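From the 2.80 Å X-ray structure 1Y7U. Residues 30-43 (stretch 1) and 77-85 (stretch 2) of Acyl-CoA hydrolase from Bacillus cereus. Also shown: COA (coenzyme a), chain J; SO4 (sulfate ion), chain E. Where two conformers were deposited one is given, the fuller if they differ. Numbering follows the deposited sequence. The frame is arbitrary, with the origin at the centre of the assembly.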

# COMPACT_ATOMS: atom_id res chain seq x y z
N ASP A 30 -1.29 -10.39 2.39
CA ASP A 30 -0.71 -10.85 3.64
C ASP A 30 -0.75 -12.36 3.86
O ASP A 30 -0.30 -12.84 4.89
CB ASP A 30 -1.38 -10.13 4.81
CG ASP A 30 -1.40 -8.63 4.63
OD1 ASP A 30 -0.31 -8.03 4.52
OD2 ASP A 30 -2.50 -8.04 4.60
N LEU A 31 -1.28 -13.12 2.91
CA LEU A 31 -1.31 -14.57 3.07
C LEU A 31 -0.10 -15.20 2.42
O LEU A 31 0.29 -14.83 1.31
CB LEU A 31 -2.59 -15.16 2.47
CG LEU A 31 -3.87 -14.77 3.20
CD1 LEU A 31 -5.08 -15.25 2.43
CD2 LEU A 31 -3.85 -15.35 4.60
N ASN A 32 0.52 -16.15 3.11
CA ASN A 32 1.67 -16.82 2.54
C ASN A 32 1.14 -17.95 1.67
O ASN A 32 -0.05 -18.02 1.38
CB ASN A 32 2.60 -17.35 3.63
CG ASN A 32 1.97 -18.42 4.49
OD1 ASN A 32 2.36 -18.61 5.64
ND2 ASN A 32 1.00 -19.14 3.94
N ASP A 33 2.06 -18.83 1.30
CA ASP A 33 1.80 -19.99 0.46
C ASP A 33 0.84 -21.04 1.02
O ASP A 33 0.22 -21.78 0.27
CB ASP A 33 3.15 -20.63 0.15
CG ASP A 33 4.30 -19.98 0.92
OD1 ASP A 33 4.87 -18.98 0.44
OD2 ASP A 33 4.64 -20.47 2.02
N HIS A 34 0.73 -21.10 2.34
CA HIS A 34 -0.14 -22.08 3.00
C HIS A 34 -1.46 -21.48 3.42
O HIS A 34 -2.18 -22.06 4.24
CB HIS A 34 0.53 -22.66 4.24
CG HIS A 34 1.60 -23.65 3.92
ND1 HIS A 34 2.94 -23.36 4.02
CD2 HIS A 34 1.52 -24.92 3.46
CE1 HIS A 34 3.65 -24.41 3.64
NE2 HIS A 34 2.81 -25.37 3.30
N ASN A 35 -1.80 -20.33 2.84
CA ASN A 35 -3.04 -19.65 3.18
C ASN A 35 -3.13 -19.37 4.67
O ASN A 35 -4.05 -19.80 5.36
CB ASN A 35 -4.26 -20.47 2.74
CG ASN A 35 -5.58 -19.83 3.15
OD1 ASN A 35 -5.81 -18.64 2.91
ND2 ASN A 35 -6.45 -20.61 3.78
N THR A 36 -2.13 -18.66 5.17
CA THR A 36 -2.09 -18.26 6.56
C THR A 36 -1.29 -16.96 6.55
O THR A 36 -0.41 -16.78 5.71
CB THR A 36 -1.41 -19.31 7.47
OG1 THR A 36 -1.45 -18.85 8.83
CG2 THR A 36 0.03 -19.51 7.06
N LEU A 37 -1.63 -16.06 7.46
CA LEU A 37 -0.95 -14.78 7.53
C LEU A 37 0.53 -14.92 7.81
O LEU A 37 0.97 -15.90 8.41
CB LEU A 37 -1.55 -13.93 8.65
CG LEU A 37 -2.90 -13.24 8.49
CD1 LEU A 37 -3.28 -12.64 9.84
CD2 LEU A 37 -2.82 -12.14 7.42
N PHE A 38 1.30 -13.94 7.35
CA PHE A 38 2.72 -13.91 7.63
C PHE A 38 2.74 -13.47 9.09
O PHE A 38 1.90 -12.67 9.51
CB PHE A 38 3.43 -12.87 6.79
CG PHE A 38 3.58 -13.24 5.35
CD1 PHE A 38 2.74 -12.71 4.38
CD2 PHE A 38 4.58 -14.12 4.95
CE1 PHE A 38 2.90 -13.03 3.04
CE2 PHE A 38 4.75 -14.45 3.61
CZ PHE A 38 3.90 -13.90 2.65
N GLY A 39 3.67 -13.99 9.88
CA GLY A 39 3.72 -13.60 11.27
C GLY A 39 3.87 -12.10 11.37
O GLY A 39 3.29 -11.46 12.25
N GLY A 40 4.65 -11.53 10.46
CA GLY A 40 4.87 -10.10 10.46
C GLY A 40 3.60 -9.28 10.44
O GLY A 40 3.46 -8.31 11.19
N LYS A 41 2.65 -9.66 9.60
CA LYS A 41 1.41 -8.91 9.53
C LYS A 41 0.80 -8.76 10.92
O LYS A 41 0.44 -7.66 11.32
CB LYS A 41 0.42 -9.59 8.59
CG LYS A 41 -0.90 -8.82 8.41
CD LYS A 41 -0.67 -7.40 7.95
CE LYS A 41 -2.00 -6.70 7.73
NZ LYS A 41 -1.80 -5.28 7.35
N ILE A 42 0.70 -9.87 11.65
CA ILE A 42 0.14 -9.82 12.99
C ILE A 42 0.98 -8.94 13.93
O ILE A 42 0.45 -8.10 14.65
CB ILE A 42 0.00 -11.24 13.58
CG1 ILE A 42 -0.98 -12.03 12.73
CG2 ILE A 42 -0.51 -11.18 15.01
CD1 ILE A 42 -1.23 -13.42 13.23
N LEU A 43 2.30 -9.11 13.90
CA LEU A 43 3.16 -8.31 14.76
C LEU A 43 3.02 -6.82 14.43
O LEU A 43 2.87 -6.00 15.33
CB LEU A 43 4.61 -8.75 14.59
CG LEU A 43 4.89 -10.20 14.99
CD1 LEU A 43 6.29 -10.61 14.58
CD2 LEU A 43 4.69 -10.35 16.48
N ARG A 77 -6.42 -17.86 8.51
CA ARG A 77 -6.57 -18.02 7.07
C ARG A 77 -7.48 -16.99 6.41
O ARG A 77 -8.00 -16.10 7.06
CB ARG A 77 -7.07 -19.44 6.79
CG ARG A 77 -6.16 -20.49 7.41
CD ARG A 77 -6.76 -21.88 7.38
NE ARG A 77 -5.90 -22.86 8.05
CZ ARG A 77 -4.66 -23.16 7.66
NH1 ARG A 77 -4.12 -22.56 6.60
NH2 ARG A 77 -3.95 -24.05 8.33
N SER A 78 -7.64 -17.12 5.09
CA SER A 78 -8.47 -16.21 4.31
C SER A 78 -9.94 -16.34 4.71
O SER A 78 -10.70 -15.40 4.60
CB SER A 78 -8.32 -16.53 2.83
OG SER A 78 -8.80 -17.83 2.56
N SER A 79 -10.32 -17.53 5.16
CA SER A 79 -11.70 -17.78 5.58
C SER A 79 -11.94 -17.15 6.93
O SER A 79 -13.06 -17.16 7.45
CB SER A 79 -11.94 -19.29 5.68
OG SER A 79 -10.87 -19.93 6.36
N ASP A 80 -10.88 -16.60 7.51
CA ASP A 80 -10.98 -15.97 8.82
C ASP A 80 -11.17 -14.48 8.79
O ASP A 80 -11.24 -13.83 7.75
CB ASP A 80 -9.75 -16.28 9.67
CG ASP A 80 -9.75 -17.67 10.20
OD1 ASP A 80 -10.82 -18.14 10.65
OD2 ASP A 80 -8.66 -18.30 10.18
N CYS A 81 -11.19 -13.94 10.00
CA CYS A 81 -11.39 -12.54 10.24
C CYS A 81 -10.55 -12.27 11.50
O CYS A 81 -10.63 -13.03 12.46
CB CYS A 81 -12.88 -12.34 10.49
SG CYS A 81 -13.37 -10.74 10.96
N VAL A 82 -9.72 -11.24 11.49
CA VAL A 82 -8.90 -10.94 12.66
C VAL A 82 -9.31 -9.67 13.37
O VAL A 82 -9.68 -8.69 12.75
CB VAL A 82 -7.41 -10.77 12.32
CG1 VAL A 82 -6.75 -12.10 12.24
CG2 VAL A 82 -7.27 -10.03 11.01
N SER A 83 -9.23 -9.70 14.69
CA SER A 83 -9.54 -8.55 15.52
C SER A 83 -8.47 -8.46 16.59
O SER A 83 -8.01 -9.48 17.10
CB SER A 83 -10.93 -8.70 16.14
OG SER A 83 -11.28 -10.06 16.27
N TYR A 84 -8.04 -7.25 16.89
CA TYR A 84 -7.03 -7.02 17.89
C TYR A 84 -7.65 -6.23 19.02
O TYR A 84 -8.55 -5.43 18.80
CB TYR A 84 -5.87 -6.21 17.31
CG TYR A 84 -5.27 -6.79 16.06
CD1 TYR A 84 -5.92 -6.67 14.83
CD2 TYR A 84 -4.09 -7.52 16.11
CE1 TYR A 84 -5.41 -7.26 13.68
CE2 TYR A 84 -3.57 -8.11 14.96
CZ TYR A 84 -4.24 -7.98 13.76
OH TYR A 84 -3.74 -8.60 12.64
N GLU A 85 -7.19 -6.48 20.24
CA GLU A 85 -7.67 -5.73 21.38
C GLU A 85 -6.43 -5.42 22.18
O GLU A 85 -5.55 -6.26 22.32
CB GLU A 85 -8.65 -6.53 22.23
CG GLU A 85 -9.13 -5.75 23.45
CD GLU A 85 -10.08 -6.53 24.33
OE1 GLU A 85 -10.42 -6.04 25.43
OE2 GLU A 85 -10.49 -7.64 23.92
N1A COA J . 7.52 -22.23 18.59
C2A COA J . 8.54 -22.81 17.99
N3A COA J . 8.34 -24.01 17.49
C4A COA J . 7.21 -24.62 17.60
C5A COA J . 6.21 -24.03 18.17
C6A COA J . 6.36 -22.84 18.67
N6A COA J . 5.40 -22.21 19.25
N7A COA J . 5.21 -24.81 18.12
C8A COA J . 5.59 -25.86 17.48
N9A COA J . 6.85 -25.78 17.15
C1B COA J . 7.73 -26.77 16.52
C2B COA J . 7.92 -27.98 17.30
O2B COA J . 9.04 -27.77 18.04
C3B COA J . 8.33 -28.93 16.28
O3B COA J . 9.66 -28.68 16.03
P3B COA J . 10.64 -29.77 15.62
O7A COA J . 11.78 -29.27 15.04
O8A COA J . 10.04 -30.69 14.79
O9A COA J . 11.21 -30.38 16.72
C4B COA J . 7.40 -28.60 15.20
O4B COA J . 7.21 -27.27 15.36
C5B COA J . 6.04 -29.00 15.63
O5B COA J . 5.70 -30.30 15.47
P1A COA J . 4.26 -30.52 15.65
O1A COA J . 4.00 -30.61 17.03
O2A COA J . 3.94 -31.64 14.86
O3A COA J . 3.58 -29.26 15.16
P2A COA J . 2.23 -28.77 15.70
O4A COA J . 2.09 -28.64 17.12
O5A COA J . 1.08 -29.06 14.92
O6A COA J . 2.46 -27.30 15.55
CBP COA J . 2.56 -25.43 14.03
CCP COA J . 2.84 -26.87 14.32
CDP COA J . 3.69 -24.58 14.47
CEP COA J . 2.55 -25.46 12.58
CAP COA J . 1.27 -24.81 14.50
OAP COA J . 1.50 -24.25 15.72
C9P COA J . 0.77 -23.72 13.65
O9P COA J . 0.27 -23.93 12.41
N8P COA J . 0.84 -22.55 14.14
C7P COA J . 0.46 -21.44 13.39
C6P COA J . 1.55 -20.76 12.62
C5P COA J . 0.97 -19.87 11.61
O5P COA J . 0.64 -20.28 10.58
N4P COA J . 0.79 -18.67 11.90
C3P COA J . 1.38 -17.58 11.25
C2P COA J . 0.60 -16.40 11.72
S1P COA J . -1.07 -16.81 12.09
S SO4 E . -6.50 -25.42 11.26
O1 SO4 E . -7.14 -24.33 10.44
O2 SO4 E . -7.51 -26.50 11.49
O3 SO4 E . -5.31 -25.93 10.50
O4 SO4 E . -6.06 -24.93 12.60

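A single arginine nitrogen bridges two successive backbone carbonyls and does so weakly. NH1 of Arg-77 lies 3.1 Å from O of His-34 and 3.0 Å from O of Asn-35. Both hydrogen bonds are bent, with N-H...acceptor angles of 124° and 130°. Both oxygens sit at the edge of the guanidinium, near its plane, where its N-H groups point. The rest of the group is used by the sulfate ion, probably from the crystallisation liquor. NE of Arg-77 donates to sulfate O1 at 3.1 Å, and NH2 of Arg-77 donates to sulfate O3 at 3.2 Å. These two bonds are nearly straight.

Asn-35 closes a type I turn that begins at Asn-32. Its phi and psi are both 57°, a left-handed conformation. Its CA-to-CB bond points toward stretch 2, where a second type I turn runs from Arg-77 to Asp-80. OD1 of Asn-35 accepts twice from Ser-78: from OG at 3.1 Å and from the backbone N at 3.2 Å. One amide oxygen thus holds both the main chain and the side chain of the serine. Beside this pair, CD1 of Leu-31 meets CB of Ser-78 at 3.5 Å. O of Asn-35 also lies 3.5 Å from CA of Arg-77 in a CA-H...O contact.

The turn in stretch 2 is braced from within. N of Arg-77 donates to OD2 of Asp-80 at 2.8 Å, and N of Asp-80 donates to O of Arg-77 at 3.0 Å. In stretch 1, N of Asn-32 donates to O of Thr-36 at 2.8 Å, across the base of its turn.

The backbones are closest here, with CA of Thr-36 4.5 Å from CA of Arg-77. They then separate, and CA of Ile-42 is 9.1 Å from CA of Val-82. No backbone-to-backbone hydrogen bond joins the stretches. Stretch 1 enters a helix at Gly-39, with Phe-38 as N-cap, while stretch 2 becomes a strand. Side chains fill the wider gap.

The contacts around this gap are largely apolar. CD1 of Leu-37 packs on CG1 of Val-82 at 4.3 Å. Further along, CG2 of Ile-42 lies 4.3 Å from CE2 of Tyr-84. Val-82 and Tyr-84 both point toward stretch 1, as alternate residues of a strand can.

Stretch 1 also touches coenzyme A, the thiol carrier of an acyl-CoA hydrolase's substrate. OG1 of Thr-36 donates to its O5P at 3.1 Å, and CD1 of Ile-42 lies 3.6 Å from its S1P.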